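Local atomic coordinates of prophage MuSo2, 43 kDa tail protein (Shewanella oneidensis, PDB entry 3CDD), a protein that probably forms, as a trimer, part of the tail baseplate of a Mu-like prophage. Residues Ile24-Glu29 with Trp299-Leu304; Gly203-Arg208 with Asn281-Thr286; Gln209-Phe214 with Arg250-Val255; Ala239-Ser244 with Arg268-Arg273; Thr303-Ile308 with Met318-Ile323. All coordinates share one frame; numbering follows the deposited sequence. Where two conformers were deposited one is given.

Contact 1: residues Ile24-Glu29 with Trp299-Leu304; sequences ITRSLE and WNINTL
Arg-26 reaches the start of segment 299-304 with its guanidinium, bonding directly to Asn-300 and, one residue earlier, through a water to Trp-299; this water accepts from Arg-26 NH2 at 2.8 Å and donates to Trp-299 O. At Asn-300, OD1 lies in the guanidinium plane and takes a hydrogen bond of 3.0 Å (N-H...O 155°) from Arg-26 NH2. A second water joins this oxygen to Arg-26 NH1. Ile-301 CG1 occupies the crowded position between the backbone N and the carbonyl carbon (chi1 54°), and its CD1 comes over one guanidinium face, 3.9 Å from Arg-26 NH1; CG2 packs 3.6 Å from Arg-26 O. Segment 299-304, from the fourth domain of the GpP family, is thereby set against the end of strand 21-27 in the N-terminal domain, which pairs antiparallel with strand 317-328. Ile-301 CD1 also touches Leu-28 CD2 at 4.1 Å. Next, Asn-302 offers CB to Leu-28 CD1 at 3.8 Å, while its amide is hydrogen-bonded to Ser-184 N and Arg-182 O.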
# COMPACT_ATOMS: atom_id res chain seq x y z
N ILE A 24 -11.45 -9.94 18.44
CA ILE A 24 -12.70 -10.11 17.67
C ILE A 24 -13.26 -8.73 17.35
O ILE A 24 -13.42 -7.90 18.25
CB ILE A 24 -13.74 -11.00 18.40
CG1 ILE A 24 -13.26 -12.44 18.49
CG2 ILE A 24 -15.09 -10.99 17.67
CD1 ILE A 24 -13.94 -13.27 19.64
N THR A 25 -13.50 -8.45 16.07
CA THR A 25 -14.16 -7.21 15.70
C THR A 25 -15.63 -7.46 15.38
O THR A 25 -15.97 -8.37 14.62
CB THR A 25 -13.44 -6.50 14.51
OG1 THR A 25 -12.10 -6.24 14.89
CG2 THR A 25 -14.10 -5.14 14.19
N ARG A 26 -16.49 -6.66 16.00
CA ARG A 26 -17.85 -6.45 15.53
C ARG A 26 -17.94 -5.01 14.99
O ARG A 26 -17.44 -4.06 15.62
CB ARG A 26 -18.85 -6.67 16.67
CG ARG A 26 -18.78 -8.10 17.28
CD ARG A 26 -20.07 -8.54 18.01
NE ARG A 26 -21.23 -8.52 17.12
CZ ARG A 26 -22.36 -7.87 17.38
NH1 ARG A 26 -23.35 -7.90 16.49
NH2 ARG A 26 -22.53 -7.22 18.54
N SER A 27 -18.57 -4.83 13.84
CA SER A 27 -18.58 -3.52 13.21
C SER A 27 -19.84 -3.23 12.41
O SER A 27 -20.39 -4.12 11.78
CB SER A 27 -17.39 -3.38 12.27
OG SER A 27 -17.43 -2.11 11.67
N LEU A 28 -20.27 -1.98 12.42
CA LEU A 28 -21.39 -1.54 11.58
C LEU A 28 -20.94 -1.12 10.18
O LEU A 28 -21.78 -0.92 9.30
CB LEU A 28 -22.12 -0.35 12.22
CG LEU A 28 -23.21 -0.49 13.28
CD1 LEU A 28 -23.70 0.92 13.62
CD2 LEU A 28 -24.39 -1.36 12.80
N GLU A 29 -19.64 -0.95 9.97
CA GLU A 29 -19.16 -0.41 8.70
C GLU A 29 -18.32 -1.39 7.87
O GLU A 29 -17.75 -1.03 6.84
CB GLU A 29 -18.34 0.87 8.95
CG GLU A 29 -19.13 2.00 9.61
CD GLU A 29 -18.33 3.30 9.72
OE1 GLU A 29 -17.21 3.36 9.13
OE2 GLU A 29 -18.81 4.25 10.41
N TRP A 299 -20.70 -5.33 25.40
CA TRP A 299 -20.74 -4.11 24.59
C TRP A 299 -21.27 -4.46 23.21
O TRP A 299 -20.89 -5.49 22.65
CB TRP A 299 -19.34 -3.52 24.41
CG TRP A 299 -18.80 -2.91 25.66
CD1 TRP A 299 -17.90 -3.47 26.53
CD2 TRP A 299 -19.12 -1.62 26.17
NE1 TRP A 299 -17.61 -2.58 27.53
CE2 TRP A 299 -18.35 -1.44 27.34
CE3 TRP A 299 -19.95 -0.57 25.73
CZ2 TRP A 299 -18.44 -0.28 28.12
CZ3 TRP A 299 -20.04 0.58 26.50
CH2 TRP A 299 -19.27 0.73 27.67
N ASN A 300 -22.12 -3.60 22.65
CA ASN A 300 -22.89 -3.95 21.45
C ASN A 300 -22.85 -2.81 20.45
O ASN A 300 -22.96 -1.68 20.84
CB ASN A 300 -24.33 -4.27 21.85
CG ASN A 300 -25.13 -4.95 20.74
OD1 ASN A 300 -24.59 -5.35 19.69
ND2 ASN A 300 -26.42 -5.09 20.97
N ILE A 301 -22.67 -3.13 19.16
CA ILE A 301 -22.68 -2.11 18.11
C ILE A 301 -24.09 -1.56 17.97
O ILE A 301 -25.06 -2.20 18.37
CB ILE A 301 -22.19 -2.62 16.71
CG1 ILE A 301 -22.98 -3.87 16.26
CG2 ILE A 301 -20.66 -2.84 16.70
CD1 ILE A 301 -22.54 -4.41 14.87
N ASN A 302 -24.19 -0.37 17.38
CA ASN A 302 -25.49 0.27 17.14
C ASN A 302 -26.28 0.44 18.43
O ASN A 302 -27.48 0.13 18.50
CB ASN A 302 -26.30 -0.48 16.08
CG ASN A 302 -27.34 0.39 15.42
OD1 ASN A 302 -27.24 1.62 15.45
ND2 ASN A 302 -28.36 -0.25 14.80
N THR A 303 -25.58 0.89 19.46
CA THR A 303 -26.23 1.36 20.68
C THR A 303 -25.65 2.72 21.02
O THR A 303 -24.52 3.05 20.60
CB THR A 303 -26.08 0.39 21.89
OG1 THR A 303 -24.72 0.04 22.08
CG2 THR A 303 -26.94 -0.89 21.70
N LEU A 304 -26.42 3.51 21.75
CA LEU A 304 -26.04 4.88 22.08
C LEU A 304 -25.39 4.94 23.46
O LEU A 304 -25.87 4.29 24.43
CB LEU A 304 -27.27 5.81 22.02
CG LEU A 304 -27.97 6.13 20.68
CD1 LEU A 304 -29.20 6.97 20.94
CD2 LEU A 304 -27.05 6.87 19.72
O HOH W 1 -21.63 -7.68 21.17
O HOH W 2 -25.71 -6.96 17.39

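Contact 2: residues Gly203-Arg208 with Asn281-Thr286; sequences GRFSWR and NMAEYT
Arg-204 and Met-282 (selenomethionine) exchange both backbone hydrogen bonds of an antiparallel pair: Arg-204 N donates to Met-282 O, and Met-282 N to Arg-204 O, each at 2.9 Å. Both acceptors have further company. Gly-203 CA makes a C-H...O contact of 3.2 Å with Met-282 O, and Asn-281 CA a longer one with Arg-204 O. Met-282 O also lies over one face of the Phe-205 ring, whose CZ is 4.2 Å from Ala-283 CB. On the face bearing Arg-204, Met-282 bends at chi2 and again at chi3 (-76°), which brings CE to 4.0 Å from Arg-204 CB. The polar side chains find partners in their own segment and in the second subunit. Ser-206 OG accepts from Arg-208 N at 3.1 Å, closing an ST turn, and hydrogen-bonds to Asp-79 of the second subunit, which forms intersubunit salt bridges with Arg-204 and Arg-208. Phe-205 and Ser-206 pair with an antiparallel strand of that second subunit, so the arrangement is an intersubunit beta sheet, continued from strands 281-288 and 200-206 across the trimer interface.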
# COMPACT_ATOMS: atom_id res chain seq x y z
N GLY A 203 -8.14 9.86 19.66
CA GLY A 203 -9.01 10.55 18.71
C GLY A 203 -8.25 11.16 17.55
O GLY A 203 -7.05 11.36 17.61
N ARG A 204 -8.96 11.46 16.47
CA ARG A 204 -8.38 12.22 15.37
C ARG A 204 -9.49 13.01 14.73
O ARG A 204 -10.46 12.43 14.25
CB ARG A 204 -7.74 11.30 14.33
CG ARG A 204 -7.13 12.09 13.15
CD ARG A 204 -6.40 11.15 12.26
NE ARG A 204 -5.21 10.65 12.94
CZ ARG A 204 -4.01 11.22 12.86
NH1 ARG A 204 -3.81 12.32 12.13
NH2 ARG A 204 -2.99 10.68 13.52
N PHE A 205 -9.35 14.33 14.73
CA PHE A 205 -10.38 15.23 14.22
C PHE A 205 -9.73 16.13 13.19
O PHE A 205 -8.85 16.92 13.51
CB PHE A 205 -11.02 16.00 15.39
CG PHE A 205 -11.49 15.08 16.50
CD1 PHE A 205 -12.76 14.49 16.44
CD2 PHE A 205 -10.65 14.75 17.55
CE1 PHE A 205 -13.18 13.60 17.43
CE2 PHE A 205 -11.07 13.88 18.57
CZ PHE A 205 -12.33 13.30 18.50
N SER A 206 -10.16 15.95 11.94
CA SER A 206 -9.45 16.50 10.81
C SER A 206 -10.35 17.30 9.87
O SER A 206 -11.54 17.01 9.80
CB SER A 206 -8.79 15.34 10.06
OG SER A 206 -8.05 15.79 8.95
N TRP A 207 -9.76 18.28 9.15
CA TRP A 207 -10.42 18.90 8.01
C TRP A 207 -9.79 18.55 6.64
O TRP A 207 -10.17 19.16 5.65
CB TRP A 207 -10.39 20.43 8.11
CG TRP A 207 -11.44 21.05 9.02
CD1 TRP A 207 -12.18 20.43 9.99
CD2 TRP A 207 -11.80 22.44 9.07
NE1 TRP A 207 -12.99 21.34 10.62
CE2 TRP A 207 -12.77 22.58 10.09
CE3 TRP A 207 -11.38 23.58 8.36
CZ2 TRP A 207 -13.34 23.81 10.40
CZ3 TRP A 207 -11.94 24.81 8.68
CH2 TRP A 207 -12.92 24.92 9.69
N ARG A 208 -8.83 17.63 6.58
CA ARG A 208 -8.18 17.30 5.30
C ARG A 208 -9.22 16.93 4.24
O ARG A 208 -9.06 17.25 3.07
CB ARG A 208 -7.15 16.16 5.46
CG ARG A 208 -5.83 16.57 6.10
CD ARG A 208 -4.97 15.35 6.55
NE ARG A 208 -3.94 15.74 7.53
CZ ARG A 208 -2.74 16.24 7.24
NH1 ARG A 208 -2.35 16.41 5.96
NH2 ARG A 208 -1.90 16.57 8.23
N ASN A 281 -13.64 12.26 11.45
CA ASN A 281 -13.66 12.15 12.90
C ASN A 281 -13.47 10.70 13.34
O ASN A 281 -14.00 9.77 12.72
CB ASN A 281 -14.92 12.78 13.47
CG ASN A 281 -15.03 14.26 13.16
OD1 ASN A 281 -14.03 14.99 13.16
ND2 ASN A 281 -16.25 14.71 12.89
N MSE A 282 -12.63 10.50 14.35
CA MSE A 282 -12.45 9.18 14.96
C MSE A 282 -12.31 9.40 16.45
O MSE A 282 -11.65 10.35 16.87
CB MSE A 282 -11.22 8.46 14.36
CG MSE A 282 -10.84 7.08 14.96
SE MSE A 282 -9.68 7.16 16.58
CE MSE A 282 -8.04 7.57 15.72
N ALA A 283 -12.98 8.55 17.25
CA ALA A 283 -12.77 8.51 18.69
C ALA A 283 -12.93 7.06 19.16
O ALA A 283 -13.93 6.42 18.86
CB ALA A 283 -13.76 9.42 19.42
N GLU A 284 -11.93 6.56 19.87
CA GLU A 284 -11.88 5.16 20.30
C GLU A 284 -11.54 5.08 21.77
O GLU A 284 -10.48 5.58 22.18
CB GLU A 284 -10.80 4.38 19.52
CG GLU A 284 -11.17 4.14 18.11
CD GLU A 284 -10.16 3.32 17.33
OE1 GLU A 284 -9.07 2.95 17.87
OE2 GLU A 284 -10.47 3.04 16.16
N TYR A 285 -12.42 4.42 22.52
CA TYR A 285 -12.32 4.29 23.95
C TYR A 285 -11.99 2.87 24.35
O TYR A 285 -12.70 1.95 24.01
CB TYR A 285 -13.66 4.75 24.62
CG TYR A 285 -13.83 6.26 24.52
CD1 TYR A 285 -14.37 6.86 23.38
CD2 TYR A 285 -13.36 7.09 25.52
CE1 TYR A 285 -14.47 8.28 23.26
CE2 TYR A 285 -13.47 8.48 25.43
CZ TYR A 285 -14.01 9.06 24.30
OH TYR A 285 -14.08 10.43 24.24
N THR A 286 -10.92 2.72 25.11
CA THR A 286 -10.48 1.43 25.62
C THR A 286 -11.04 1.29 27.04
O THR A 286 -10.75 2.13 27.92
CB THR A 286 -8.96 1.37 25.66
OG1 THR A 286 -8.43 1.58 24.33
CG2 THR A 286 -8.48 0.05 26.25

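Contact 3: residues Gln209-Phe214 with Arg250-Val255; sequences QRFSKF and RPLIIV
The ring of Phe-211 lies between Leu-252 and the guanidinium of Arg-250. On one face Leu-252 CB makes a CH-pi contact, 4.0 Å from the ring centroid, and CD2 of the same leucine reaches Phe-211 CE1 at 3.8 Å. Over the opposite face comes Arg-250 NH2, 3.9 Å from Phe-211 CE2, with ring and guanidinium planes turned 17° from each other; Arg-250 O lies at the ring edge, in its plane. The guanidinium uses its own edge to grip one oxygen side-on, NE at 2.8 Å and NH2 at 2.9 Å from Arg-210 O, both bonds close to its plane. This double hold fixes its rotation, while NH1 makes salt bridges with Asp-101 and Asp-104 of the second subunit. The Arg-250 backbone is gripped as well: its N donates to Ser-212 OG at 2.7 Å, and its O accepts from Ser-212 N. Two residues on, Leu-252 N donates an almost straight bond (173°) to Lys-213 O at 2.9 Å. Phe-214 touches Leu-252 CD2 through CE2, and Phe-211 CB lies over one face of the Phe-214 ring. Lys-213 and Phe-214 thus pair in parallel with Pro-251 and Leu-252. Strand 213-217 is the middle strand of three, with 239-242 antiparallel on its other side, and the Phe-214 side chain packs against helix 262-278.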
# COMPACT_ATOMS: atom_id res chain seq x y z
N GLN A 209 -10.30 16.28 4.66
CA GLN A 209 -11.31 15.79 3.72
C GLN A 209 -12.64 16.49 3.90
O GLN A 209 -13.66 16.03 3.40
CB GLN A 209 -11.43 14.26 3.80
CG GLN A 209 -10.14 13.56 3.40
CD GLN A 209 -10.17 12.05 3.61
OE1 GLN A 209 -10.39 11.57 4.74
NE2 GLN A 209 -9.94 11.29 2.54
N ARG A 210 -12.61 17.63 4.60
CA ARG A 210 -13.77 18.46 4.86
C ARG A 210 -13.79 19.62 3.90
O ARG A 210 -12.70 20.15 3.52
CB ARG A 210 -13.76 18.99 6.31
CG ARG A 210 -13.96 17.90 7.40
CD ARG A 210 -15.27 17.22 7.27
NE ARG A 210 -16.38 18.10 7.65
CZ ARG A 210 -16.76 18.33 8.91
NH1 ARG A 210 -16.13 17.73 9.91
NH2 ARG A 210 -17.76 19.15 9.17
N PHE A 211 -15.00 20.00 3.47
CA PHE A 211 -15.15 21.08 2.47
C PHE A 211 -16.30 21.99 2.84
O PHE A 211 -17.21 21.56 3.52
CB PHE A 211 -15.29 20.53 1.04
CG PHE A 211 -14.11 19.68 0.61
CD1 PHE A 211 -14.10 18.31 0.87
CD2 PHE A 211 -13.01 20.26 -0.04
CE1 PHE A 211 -13.02 17.52 0.48
CE2 PHE A 211 -11.93 19.48 -0.41
CZ PHE A 211 -11.93 18.10 -0.15
N SER A 212 -16.22 23.26 2.42
CA SER A 212 -17.22 24.27 2.76
C SER A 212 -18.47 24.16 1.89
O SER A 212 -19.56 24.54 2.31
CB SER A 212 -16.64 25.69 2.64
OG SER A 212 -16.09 25.92 1.35
N LYS A 213 -18.28 23.65 0.68
CA LYS A 213 -19.36 23.52 -0.29
C LYS A 213 -19.14 22.31 -1.19
O LYS A 213 -18.06 22.13 -1.76
CB LYS A 213 -19.45 24.79 -1.13
CG LYS A 213 -20.79 24.94 -1.87
CD LYS A 213 -20.89 26.30 -2.55
CE LYS A 213 -21.59 27.31 -1.64
NZ LYS A 213 -21.72 28.66 -2.26
N PHE A 214 -20.16 21.45 -1.28
CA PHE A 214 -20.13 20.32 -2.21
C PHE A 214 -21.05 20.63 -3.39
O PHE A 214 -22.26 20.76 -3.21
CB PHE A 214 -20.61 19.02 -1.53
CG PHE A 214 -19.70 18.51 -0.44
CD1 PHE A 214 -19.77 19.03 0.85
CD2 PHE A 214 -18.80 17.49 -0.70
CE1 PHE A 214 -18.93 18.56 1.88
CE2 PHE A 214 -17.95 17.01 0.31
CZ PHE A 214 -18.03 17.55 1.61
N ARG A 250 -13.48 26.34 0.94
CA ARG A 250 -12.91 25.06 0.52
C ARG A 250 -13.93 24.34 -0.37
O ARG A 250 -14.71 23.53 0.14
CB ARG A 250 -12.54 24.20 1.75
CG ARG A 250 -11.17 24.50 2.37
CD ARG A 250 -10.88 23.69 3.65
NE ARG A 250 -10.83 22.24 3.43
CZ ARG A 250 -9.79 21.57 2.94
NH1 ARG A 250 -8.65 22.19 2.58
NH2 ARG A 250 -9.86 20.26 2.79
N PRO A 251 -13.97 24.67 -1.68
CA PRO A 251 -14.93 24.03 -2.56
C PRO A 251 -14.54 22.65 -3.11
O PRO A 251 -13.38 22.43 -3.49
CB PRO A 251 -15.05 25.02 -3.72
CG PRO A 251 -13.71 25.65 -3.80
CD PRO A 251 -13.17 25.69 -2.40
N LEU A 252 -15.52 21.75 -3.16
CA LEU A 252 -15.40 20.49 -3.88
C LEU A 252 -16.51 20.29 -4.93
O LEU A 252 -17.69 20.22 -4.59
CB LEU A 252 -15.39 19.30 -2.91
CG LEU A 252 -14.89 17.98 -3.50
CD1 LEU A 252 -13.41 18.10 -3.87
CD2 LEU A 252 -15.12 16.83 -2.55
N ILE A 253 -16.09 20.19 -6.19
CA ILE A 253 -16.98 19.86 -7.32
C ILE A 253 -16.88 18.36 -7.65
O ILE A 253 -15.78 17.82 -7.75
CB ILE A 253 -16.62 20.68 -8.60
CG1 ILE A 253 -16.61 22.19 -8.30
CG2 ILE A 253 -17.57 20.33 -9.74
CD1 ILE A 253 -16.08 23.08 -9.42
N ILE A 254 -18.03 17.71 -7.84
CA ILE A 254 -18.08 16.26 -8.11
C ILE A 254 -19.08 15.87 -9.20
O ILE A 254 -20.26 16.21 -9.11
CB ILE A 254 -18.41 15.46 -6.81
CG1 ILE A 254 -17.30 15.59 -5.77
CG2 ILE A 254 -18.66 13.97 -7.13
CD1 ILE A 254 -17.67 15.10 -4.40
N VAL A 255 -18.61 15.17 -10.23
CA VAL A 255 -19.50 14.47 -11.17
C VAL A 255 -19.98 13.14 -10.58
O VAL A 255 -19.18 12.35 -10.06
CB VAL A 255 -18.85 14.22 -12.57
CG1 VAL A 255 -18.93 15.46 -13.44
CG2 VAL A 255 -17.40 13.73 -12.43

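Contact 4: residues Ala239-Ser244 with Arg268-Arg273; sequences ADVTDS and RGQWER
Val-241 and Gly-269 bring the two backbones closest, their CA atoms 5.5 Å apart, where strand 239-242 and helix segment 268-273 run in roughly the same direction, at 30° with axes 7.9 Å apart. With no side chain in the way at Gly-269, Val-241 CG2 rests directly on the helix backbone, 3.6 Å from both Gly-269 C and Gln-270 N. Its other branch, CG1, lies over one face of the Arg-273 guanidinium, 3.5 Å from NH1 and toward the rim. Arg-273 starts with CG anti to the backbone N (chi1 178°) and crosses Asp-243 at a slant, CD meeting Asp-243 CB at 3.8 Å. At its end NH1 donates to Thr-242 O at 2.8 Å, nearly along the C=O axis and within the guanidinium plane. The Asp-243 carboxylate is directed elsewhere, accepting from Glu-245 N and forming a salt bridge with Arg-210; its OD1 stays 5.7 Å from Arg-273 NE. A helix packed through a glycine, a valine and an arginine on one face of a three-stranded mixed sheet, here strands 239-242, 213-217 and 251-255, is a two-layer alpha/beta arrangement.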
# COMPACT_ATOMS: atom_id res chain seq x y z
N ALA A 239 -26.16 21.16 -8.12
CA ALA A 239 -26.71 21.51 -6.80
C ALA A 239 -25.59 21.69 -5.76
O ALA A 239 -24.65 20.88 -5.71
CB ALA A 239 -27.70 20.45 -6.32
N ASP A 240 -25.69 22.74 -4.95
CA ASP A 240 -24.76 22.98 -3.85
C ASP A 240 -25.30 22.43 -2.55
O ASP A 240 -26.47 22.63 -2.23
CB ASP A 240 -24.49 24.47 -3.66
CG ASP A 240 -23.86 25.12 -4.88
OD1 ASP A 240 -23.13 24.44 -5.61
OD2 ASP A 240 -24.11 26.32 -5.09
N VAL A 241 -24.44 21.74 -1.81
CA VAL A 241 -24.69 21.39 -0.42
C VAL A 241 -23.60 22.03 0.44
O VAL A 241 -22.42 21.71 0.31
CB VAL A 241 -24.76 19.86 -0.21
CG1 VAL A 241 -24.79 19.52 1.27
CG2 VAL A 241 -25.98 19.28 -0.94
N THR A 242 -24.02 22.95 1.31
CA THR A 242 -23.12 23.65 2.20
C THR A 242 -22.80 22.82 3.44
O THR A 242 -23.65 22.09 3.96
CB THR A 242 -23.70 25.03 2.61
OG1 THR A 242 -22.67 25.81 3.23
CG2 THR A 242 -24.85 24.88 3.60
N ASP A 243 -21.56 22.92 3.89
CA ASP A 243 -21.19 22.41 5.20
C ASP A 243 -20.72 23.61 6.00
O ASP A 243 -19.58 24.09 5.83
CB ASP A 243 -20.11 21.34 5.10
CG ASP A 243 -19.68 20.80 6.47
OD1 ASP A 243 -20.12 21.33 7.52
OD2 ASP A 243 -18.90 19.83 6.50
N SER A 244 -21.59 24.08 6.88
CA SER A 244 -21.38 25.28 7.67
C SER A 244 -20.36 25.12 8.81
O SER A 244 -19.99 26.11 9.44
CB SER A 244 -22.71 25.74 8.24
OG SER A 244 -23.27 24.68 9.00
N ARG A 268 -27.43 13.55 -3.04
CA ARG A 268 -26.09 12.98 -3.24
C ARG A 268 -25.02 13.90 -2.67
O ARG A 268 -23.97 13.43 -2.21
CB ARG A 268 -25.82 12.71 -4.72
N GLY A 269 -25.28 15.20 -2.73
CA GLY A 269 -24.44 16.19 -2.05
C GLY A 269 -24.52 16.04 -0.54
O GLY A 269 -23.50 16.13 0.13
N GLN A 270 -25.73 15.83 -0.03
CA GLN A 270 -25.95 15.63 1.41
C GLN A 270 -25.25 14.37 1.90
O GLN A 270 -24.65 14.37 2.98
CB GLN A 270 -27.45 15.54 1.72
CG GLN A 270 -28.16 16.88 1.77
CD GLN A 270 -29.67 16.74 1.67
OE1 GLN A 270 -30.25 15.73 2.10
NE2 GLN A 270 -30.31 17.75 1.11
N TRP A 271 -25.34 13.30 1.11
CA TRP A 271 -24.61 12.05 1.35
C TRP A 271 -23.10 12.31 1.37
O TRP A 271 -22.37 11.68 2.14
CB TRP A 271 -24.96 11.00 0.29
CG TRP A 271 -23.94 9.89 0.17
CD1 TRP A 271 -22.71 9.97 -0.45
CD2 TRP A 271 -24.04 8.55 0.68
NE1 TRP A 271 -22.05 8.77 -0.35
CE2 TRP A 271 -22.85 7.88 0.33
CE3 TRP A 271 -25.03 7.85 1.39
CZ2 TRP A 271 -22.61 6.54 0.67
CZ3 TRP A 271 -24.79 6.51 1.73
CH2 TRP A 271 -23.59 5.87 1.37
N GLU A 272 -22.66 13.23 0.52
CA GLU A 272 -21.25 13.54 0.38
C GLU A 272 -20.71 14.27 1.60
O GLU A 272 -19.62 13.93 2.10
CB GLU A 272 -21.01 14.36 -0.89
CG GLU A 272 -19.75 13.96 -1.61
CD GLU A 272 -19.89 12.63 -2.32
OE1 GLU A 272 -20.67 12.55 -3.30
OE2 GLU A 272 -19.22 11.66 -1.91
N ARG A 273 -21.47 15.27 2.07
CA ARG A 273 -21.16 16.00 3.31
C ARG A 273 -21.14 15.04 4.50
O ARG A 273 -20.23 15.07 5.32
CB ARG A 273 -22.18 17.13 3.55
CG ARG A 273 -21.96 17.91 4.84
CD ARG A 273 -23.05 18.93 5.10
NE ARG A 273 -24.37 18.30 5.21
CZ ARG A 273 -25.52 18.93 4.98
NH1 ARG A 273 -25.54 20.21 4.64
NH2 ARG A 273 -26.67 18.27 5.09

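Contact 5: residues Thr303-Ile308 with Met318-Ile323; sequences TLVPVI and MLIASI
Leu-304 and Leu-319 interlock on one face of this antiparallel strand pair, Leu-304 CD2 meeting Leu-319 CD1 at 3.7 Å as the side chains pass obliquely. Leu-319 CD1 also touches Thr-303 O, while Leu-304 CD2 rests 3.6 Å from Met-318 O. Elsewhere Ile-320, Val-305 and Val-307 supply the bumps. Ile-320 CG1 packs against both Thr-303 O, 3.6 Å away, and Val-305 CG1; its CD1 continues beside Thr-303 OG1, which is hydrogen-bonded to Asn-300 O, the two side chains pointing the same way. Val-305 CG1 lies between the backbone N and the carbonyl carbon (chi1 70°) and comes within 3.8 Å of Met-318 O, crossing Ile-320 at about a right angle. Further along, Val-307 leans its CG2 on the base of the selenomethionine Met-318, whose two deposited conformers leave the exact closeness doubtful. Three backbone bonds of 2.8 Å hold this relief in register: Ile-320 N to Thr-303 O, Val-305 N to Met-318 O and Met-318 N to Val-305 O. The short axes diverge strongly, at 123° between N-to-C directions, and the pairing gives way past Ile-320. There Ala-321 and Ser-322 form a classic bulge opposite Ser-337 of strand 331-339, which also packs on Val-305, Met-318 and Ile-320. Strand 317-328 continues alongside strand 21-27, and residues 192-193 run parallel to strand 304-309.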
# COMPACT_ATOMS: atom_id res chain seq x y z
N THR A 303 -25.58 0.89 19.46
CA THR A 303 -26.23 1.36 20.68
C THR A 303 -25.65 2.72 21.02
O THR A 303 -24.52 3.05 20.60
CB THR A 303 -26.08 0.39 21.89
OG1 THR A 303 -24.72 0.04 22.08
CG2 THR A 303 -26.94 -0.89 21.70
N LEU A 304 -26.42 3.51 21.75
CA LEU A 304 -26.04 4.88 22.08
C LEU A 304 -25.39 4.94 23.46
O LEU A 304 -25.87 4.29 24.43
CB LEU A 304 -27.27 5.81 22.02
CG LEU A 304 -27.97 6.13 20.68
CD1 LEU A 304 -29.20 6.97 20.94
CD2 LEU A 304 -27.05 6.87 19.72
N VAL A 305 -24.33 5.74 23.55
CA VAL A 305 -23.54 5.86 24.77
C VAL A 305 -23.19 7.35 25.03
O VAL A 305 -22.57 7.99 24.18
CB VAL A 305 -22.29 4.93 24.69
CG1 VAL A 305 -21.28 5.44 23.66
CG2 VAL A 305 -21.64 4.77 26.04
N PRO A 306 -23.66 7.94 26.15
CA PRO A 306 -23.17 9.30 26.41
C PRO A 306 -21.64 9.35 26.54
O PRO A 306 -21.01 8.43 27.06
CB PRO A 306 -23.84 9.69 27.74
CG PRO A 306 -25.05 8.82 27.84
CD PRO A 306 -24.63 7.50 27.18
N VAL A 307 -21.03 10.40 26.03
CA VAL A 307 -19.57 10.51 26.09
C VAL A 307 -19.27 11.86 26.76
O VAL A 307 -19.76 12.89 26.29
CB VAL A 307 -18.92 10.30 24.69
CG1 VAL A 307 -17.40 10.58 24.67
CG2 VAL A 307 -19.20 8.87 24.17
N ILE A 308 -18.58 11.83 27.90
CA ILE A 308 -18.08 13.05 28.56
C ILE A 308 -16.55 12.97 28.56
O ILE A 308 -15.97 12.18 29.31
CB ILE A 308 -18.58 13.22 30.03
CG1 ILE A 308 -20.06 12.84 30.17
CG2 ILE A 308 -18.29 14.65 30.53
CD1 ILE A 308 -20.61 12.95 31.61
N MSE A 318 -23.21 9.36 21.78
CA MSE A 318 -22.58 8.84 20.58
C MSE A 318 -23.13 7.46 20.22
O MSE A 318 -23.72 6.78 21.07
CB MSE A 318 -21.06 8.75 20.77
CG MSE A 318 -20.44 10.06 21.25
SE MSE A 318 -19.98 11.25 19.81
CE MSE A 318 -18.11 10.81 19.74
N LEU A 319 -22.93 7.06 18.97
CA LEU A 319 -23.32 5.73 18.53
C LEU A 319 -22.10 4.81 18.48
O LEU A 319 -21.07 5.18 17.91
CB LEU A 319 -23.99 5.79 17.15
CG LEU A 319 -24.61 4.44 16.72
CD1 LEU A 319 -25.96 4.22 17.40
CD2 LEU A 319 -24.70 4.31 15.20
N ILE A 320 -22.21 3.62 19.06
CA ILE A 320 -21.12 2.64 18.91
C ILE A 320 -21.15 2.05 17.51
O ILE A 320 -22.07 1.30 17.16
CB ILE A 320 -21.16 1.51 19.97
CG1 ILE A 320 -21.10 2.09 21.39
CG2 ILE A 320 -20.03 0.49 19.69
CD1 ILE A 320 -21.10 1.05 22.49
N ALA A 321 -20.12 2.35 16.74
CA ALA A 321 -19.99 1.87 15.36
C ALA A 321 -19.17 0.57 15.25
O ALA A 321 -19.40 -0.25 14.36
CB ALA A 321 -19.38 2.95 14.47
N SER A 322 -18.21 0.39 16.15
CA SER A 322 -17.38 -0.79 16.07
C SER A 322 -16.84 -1.14 17.43
O SER A 322 -16.67 -0.26 18.26
CB SER A 322 -16.20 -0.47 15.15
OG SER A 322 -15.54 -1.65 14.82
N ILE A 323 -16.52 -2.41 17.64
CA ILE A 323 -15.90 -2.84 18.87
C ILE A 323 -14.79 -3.80 18.55
O ILE A 323 -15.01 -4.74 17.79
CB ILE A 323 -16.93 -3.56 19.82
CG1 ILE A 323 -18.07 -2.63 20.19
CG2 ILE A 323 -16.26 -3.96 21.11
CD1 ILE A 323 -19.31 -3.40 20.69

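From the N terminus, strand 21-27 opens contact 1, which closes only at segment 299-304 and ties the N-terminal domain to the fourth. Contact 2 is nested inside that span, joining strands 200-206 and 281-288. Within contact 2 lie contacts 3 and 4, whose segments alternate along the chain: 209-214, 239-244, 250-255, 268-273. These crossed loops assemble the three-stranded sheet and the helix on it, with their centres about 8 Å apart. Contact 5 begins where contact 1 ends, sharing Thr-303 and Leu-304, and closes a short loop at 318-323, joining strands 304-309 and 317-328. Contacts 2 and 3 both touch the second subunit.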